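Local coordinates for protein Cys-Gly metallodipeptidase DUG1 (Saccharomyces cerevisiae, PDB 4G1P) that hydrolyses dipeptides, with high specificity for Cys-Gly, and serves as the catalytic component of the yeast complex that degrades glutathione, at residues L274-K277 with E278-L281; Y471-Y474 with Y475-P479. All coordinates share one frame; numbering follows the deposited sequence.

Contact 1 of 2, residues L274-K277 with E278-L281; sequences LTEK and EKAL
Thr275 caps the start of the short helix 276-281, its hydroxyl OG1 accepting from Glu278 N at 3.0 Å in a nearly straight bond (N-H...O angle 161°). This is an N-cap: an amide of the first turn, with no earlier helical carbonyl to serve it, is paired with a side chain instead. A chi1 of 66° puts OG1 between the backbone N and the carbonyl carbon of Thr275, turned to the amide, while CG2 stays anti to the carbonyl carbon. The Thr275 carbonyl begins the regular pattern, its O taking Lys279 N at 2.8 Å; Glu276 O follows with Ala280 N.

The side chain of Glu278 crosses that of Thr275 at about a right angle, and its CB lies against OG1. Beyond CG the chain runs extended, and Leu274 lies across its end, Leu274 CD1 being 3.5 Å from Glu278 CD, the carboxylate carbon. The carboxylate has its main polar partners outside the turn: OE2 pairs with Arg315 in a salt bridge, accepts a hydrogen bond from Tyr282 OH and has a long, weak ion pair with Arg418. These partners probably hold the acidic end in place, and with it the chain that passes beside the cap.

On another side of the turn, Lys279 reaches back toward the start of the helix. Its chain is extended through chi2 and bent at chi3 (-47°), which brings NZ to Glu276 OE2 at 3.3 Å, a surface salt bridge whose hydrogen bond is weak. Glu276 meets it by bending at its own chi2. The aliphatic part of the lysine is used as well: the methyl CD2 of Leu274 rests 3.8 Å from Lys279 CE.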
loop_
_atom_site.group_PDB
_atom_site.type_symbol
_atom_site.label_atom_id
_atom_site.label_comp_id
_atom_site.label_asym_id
_atom_site.label_seq_id
_atom_site.Cartn_x
_atom_site.Cartn_y
_atom_site.Cartn_z
ATOM N N LEU A 274 -27.160 25.129 -13.643
ATOM C CA LEU A 274 -28.285 24.638 -12.885
ATOM C C LEU A 274 -29.594 25.245 -13.379
ATOM O O LEU A 274 -29.785 26.453 -13.280
ATOM C CB LEU A 274 -28.072 24.982 -11.418
ATOM C CG LEU A 274 -29.109 24.463 -10.434
ATOM C CD1 LEU A 274 -29.144 22.944 -10.457
ATOM C CD2 LEU A 274 -28.792 24.974 -9.045
ATOM N N THR A 275 -30.498 24.410 -13.892
ATOM C CA THR A 275 -31.775 24.889 -14.442
ATOM C C THR A 275 -32.939 24.821 -13.459
ATOM O O THR A 275 -32.903 24.076 -12.486
ATOM C CB THR A 275 -32.220 24.086 -15.686
ATOM O OG1 THR A 275 -32.510 22.734 -15.309
ATOM C CG2 THR A 275 -31.171 24.108 -16.766
ATOM N N GLU A 276 -33.987 25.586 -13.749
ATOM C CA GLU A 276 -35.196 25.578 -12.938
ATOM C C GLU A 276 -35.954 24.260 -13.067
ATOM O O GLU A 276 -36.522 23.759 -12.082
ATOM C CB GLU A 276 -36.080 26.762 -13.304
ATOM C CG GLU A 276 -35.601 28.060 -12.683
ATOM C CD GLU A 276 -35.925 28.158 -11.198
ATOM O OE1 GLU A 276 -36.966 27.611 -10.779
ATOM O OE2 GLU A 276 -35.142 28.780 -10.447
ATOM N N LYS A 277 -35.946 23.698 -14.276
ATOM C CA LYS A 277 -36.490 22.366 -14.494
ATOM C C LYS A 277 -35.837 21.336 -13.580
ATOM O O LYS A 277 -36.511 20.645 -12.812
ATOM C CB LYS A 277 -36.286 21.927 -15.930
ATOM C CG LYS A 277 -36.623 20.462 -16.137
ATOM C CD LYS A 277 -37.591 20.268 -17.292
ATOM C CE LYS A 277 -37.109 20.983 -18.549
ATOM N NZ LYS A 277 -37.967 20.664 -19.724
ATOM N N GLU A 278 -34.514 21.238 -13.668
ATOM C CA GLU A 278 -33.765 20.279 -12.873
ATOM C C GLU A 278 -33.920 20.602 -11.401
ATOM O O GLU A 278 -33.988 19.709 -10.565
ATOM C CB GLU A 278 -32.291 20.272 -13.300
ATOM C CG GLU A 278 -31.308 20.149 -12.168
ATOM C CD GLU A 278 -29.865 20.313 -12.614
ATOM O OE1 GLU A 278 -29.628 20.750 -13.764
ATOM O OE2 GLU A 278 -28.966 19.997 -11.806
ATOM N N LYS A 279 -34.016 21.886 -11.090
ATOM C CA LYS A 279 -34.180 22.308 -9.702
ATOM C C LYS A 279 -35.527 21.879 -9.122
ATOM O O LYS A 279 -35.640 21.649 -7.915
ATOM C CB LYS A 279 -34.016 23.820 -9.575
ATOM C CG LYS A 279 -33.670 24.291 -8.187
ATOM C CD LYS A 279 -33.376 25.786 -8.192
ATOM C CE LYS A 279 -32.432 26.167 -9.334
ATOM N NZ LYS A 279 -32.210 27.649 -9.428
ATOM N N ALA A 280 -36.543 21.776 -9.977
ATOM C CA ALA A 280 -37.863 21.331 -9.535
ATOM C C ALA A 280 -37.788 19.957 -8.893
ATOM O O ALA A 280 -38.247 19.757 -7.767
ATOM C CB ALA A 280 -38.835 21.301 -10.701
ATOM N N LEU A 281 -37.191 19.016 -9.617
ATOM C CA LEU A 281 -37.066 17.638 -9.152
ATOM C C LEU A 281 -36.307 17.480 -7.832
ATOM O O LEU A 281 -36.473 16.467 -7.151
ATOM C CB LEU A 281 -36.420 16.774 -10.229
ATOM C CG LEU A 281 -37.162 16.752 -11.561
ATOM C CD1 LEU A 281 -36.195 16.484 -12.690
ATOM C CD2 LEU A 281 -38.248 15.698 -11.544
HETATM O O HOH W 1 -30.392 28.513 -10.815
#

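Contact 2 of 2, residues Y471-Y474 with Y475-P479; sequences YLQY and YSESP
The carboxylate of Glu477 lies at the edge of the Tyr474 ring, near its plane, with OE1 3.8 Å from Tyr474 CD1 and the two planes 59° apart. Lys404 and Leu408 of helix 397-410 also touch this tyrosine. One turn back, the Tyr471 ring meets Tyr475 CB obliquely, CE1 being 4.3 Å away, while its OH is hydrogen-bonded to Gln398. The Tyr475 ring leads away from Tyr471 into a cation-pi contact with Lys95.

The other oxygen of Glu477, OE2, accepts from Gln473 NE2 at 2.7 Å, the amide nitrogen approaching from above the carboxylate plane. Gln473 gets there by an extended chi1 and a bend at chi2 (58°), which folds its amide forward along the helix. With an alanine here, the Glu477 carboxylate would probably lose its amide donor and be freer to swing off the Tyr474 edge.

Underneath, Tyr475 N and Ser476 N bond to Tyr471 O and Leu472 O in the ordinary helical pattern. At the end, Tyr474 O takes two donors, Ser478 N at 3.0 Å and Glu477 N at 2.9 Å. Such sharing of one carbonyl by the i+3 and i+4 amides is common in the closing turn of a helix, here the last one of the chain, whose Tyr471 and Tyr475 pack on strands 96-102 and 195-198 as an outer helix packs on the sheet of an alpha/beta fold.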
loop_
_atom_site.group_PDB
_atom_site.type_symbol
_atom_site.label_atom_id
_atom_site.label_comp_id
_atom_site.label_asym_id
_atom_site.label_seq_id
_atom_site.Cartn_x
_atom_site.Cartn_y
_atom_site.Cartn_z
ATOM N N TYR A 471 -43.283 -4.206 -11.154
ATOM C CA TYR A 471 -42.774 -3.386 -12.244
ATOM C C TYR A 471 -42.860 -4.094 -13.599
ATOM O O TYR A 471 -43.349 -3.513 -14.559
ATOM C CB TYR A 471 -41.349 -2.900 -11.961
ATOM C CG TYR A 471 -40.535 -2.766 -13.203
ATOM C CD1 TYR A 471 -40.688 -1.676 -14.038
ATOM C CD2 TYR A 471 -39.625 -3.744 -13.561
ATOM C CE1 TYR A 471 -39.948 -1.565 -15.191
ATOM C CE2 TYR A 471 -38.888 -3.640 -14.703
ATOM C CZ TYR A 471 -39.049 -2.548 -15.512
ATOM O OH TYR A 471 -38.309 -2.445 -16.656
ATOM N N LEU A 472 -42.403 -5.339 -13.687
ATOM C CA LEU A 472 -42.550 -6.079 -14.942
ATOM C C LEU A 472 -44.031 -6.221 -15.327
ATOM O O LEU A 472 -44.401 -6.103 -16.489
ATOM C CB LEU A 472 -41.873 -7.457 -14.876
ATOM C CG LEU A 472 -40.341 -7.487 -14.750
ATOM C CD1 LEU A 472 -39.835 -8.892 -14.484
ATOM C CD2 LEU A 472 -39.675 -6.935 -15.995
ATOM N N GLN A 473 -44.873 -6.470 -14.336
ATOM C CA GLN A 473 -46.284 -6.639 -14.584
ATOM C C GLN A 473 -46.904 -5.347 -15.108
ATOM O O GLN A 473 -47.591 -5.348 -16.140
ATOM C CB GLN A 473 -46.996 -7.086 -13.308
ATOM C CG GLN A 473 -48.492 -7.282 -13.491
ATOM C CD GLN A 473 -48.815 -8.305 -14.567
ATOM O OE1 GLN A 473 -48.327 -9.431 -14.534
ATOM N NE2 GLN A 473 -49.634 -7.914 -15.526
ATOM N N TYR A 474 -46.663 -4.247 -14.403
ATOM C CA TYR A 474 -47.266 -2.982 -14.792
ATOM C C TYR A 474 -46.738 -2.500 -16.130
ATOM O O TYR A 474 -47.502 -2.001 -16.965
ATOM C CB TYR A 474 -47.041 -1.912 -13.742
ATOM C CG TYR A 474 -47.850 -2.111 -12.497
ATOM C CD1 TYR A 474 -49.038 -2.833 -12.521
ATOM C CD2 TYR A 474 -47.422 -1.590 -11.286
ATOM C CE1 TYR A 474 -49.784 -3.023 -11.358
ATOM C CE2 TYR A 474 -48.150 -1.769 -10.129
ATOM C CZ TYR A 474 -49.328 -2.482 -10.166
ATOM O OH TYR A 474 -50.033 -2.656 -8.996
ATOM N N TYR A 475 -45.434 -2.638 -16.331
ATOM C CA TYR A 475 -44.850 -2.249 -17.596
ATOM C C TYR A 475 -45.545 -2.991 -18.738
ATOM O O TYR A 475 -45.904 -2.381 -19.752
ATOM C CB TYR A 475 -43.331 -2.463 -17.618
ATOM C CG TYR A 475 -42.731 -2.098 -18.949
ATOM C CD1 TYR A 475 -42.614 -0.773 -19.335
ATOM C CD2 TYR A 475 -42.331 -3.079 -19.846
ATOM C CE1 TYR A 475 -42.092 -0.432 -20.559
ATOM C CE2 TYR A 475 -41.805 -2.744 -21.078
ATOM C CZ TYR A 475 -41.690 -1.420 -21.423
ATOM O OH TYR A 475 -41.167 -1.080 -22.640
ATOM N N SER A 476 -45.779 -4.289 -18.559
ATOM C CA SER A 476 -46.465 -5.085 -19.580
ATOM C C SER A 476 -47.871 -4.557 -19.884
ATOM O O SER A 476 -48.406 -4.799 -20.965
ATOM C CB SER A 476 -46.564 -6.553 -19.161
ATOM O OG SER A 476 -47.542 -6.730 -18.153
ATOM N N GLU A 477 -48.467 -3.848 -18.929
ATOM C CA GLU A 477 -49.817 -3.317 -19.114
ATOM C C GLU A 477 -49.847 -1.904 -19.701
ATOM O O GLU A 477 -50.819 -1.532 -20.338
ATOM C CB GLU A 477 -50.614 -3.366 -17.810
ATOM C CG GLU A 477 -50.879 -4.766 -17.300
ATOM C CD GLU A 477 -51.278 -4.779 -15.832
ATOM O OE1 GLU A 477 -51.465 -3.691 -15.249
ATOM O OE2 GLU A 477 -51.402 -5.878 -15.252
ATOM N N SER A 478 -48.787 -1.129 -19.498
ATOM C CA SER A 478 -48.734 0.252 -19.983
ATOM C C SER A 478 -48.856 0.325 -21.488
ATOM O O SER A 478 -48.146 -0.396 -22.188
ATOM C CB SER A 478 -47.407 0.899 -19.627
ATOM O OG SER A 478 -46.492 0.745 -20.693
ATOM N N PRO A 479 -49.733 1.224 -21.987
ATOM C CA PRO A 479 -49.997 1.442 -23.419
ATOM C C PRO A 479 -48.747 1.739 -24.249
ATOM O O PRO A 479 -48.738 1.447 -25.442
ATOM C CB PRO A 479 -50.944 2.642 -23.413
ATOM C CG PRO A 479 -51.676 2.512 -22.101
ATOM C CD PRO A 479 -50.631 2.032 -21.138
#

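Each contact spans one end of a helix, contact 1 the start of 276-281 with the residues before it, contact 2 the finish of 458-477 with the residues after it; they share no element, and their nearest atoms are about 18 Å apart. Contact 1 is a surface contact without a buried residue, and its side-chain chemistry is mostly charge, a hydroxyl and aliphatic chain. Contact 2 is half buried: three tyrosines and a leucine turn to neighbouring strands and helices, while Glu477 stays exposed. A side chain fills the missing acceptor in the first, whereas a carbonyl shared by two amides lies at the end of the second. Neither touches the zinc or dipeptide sites.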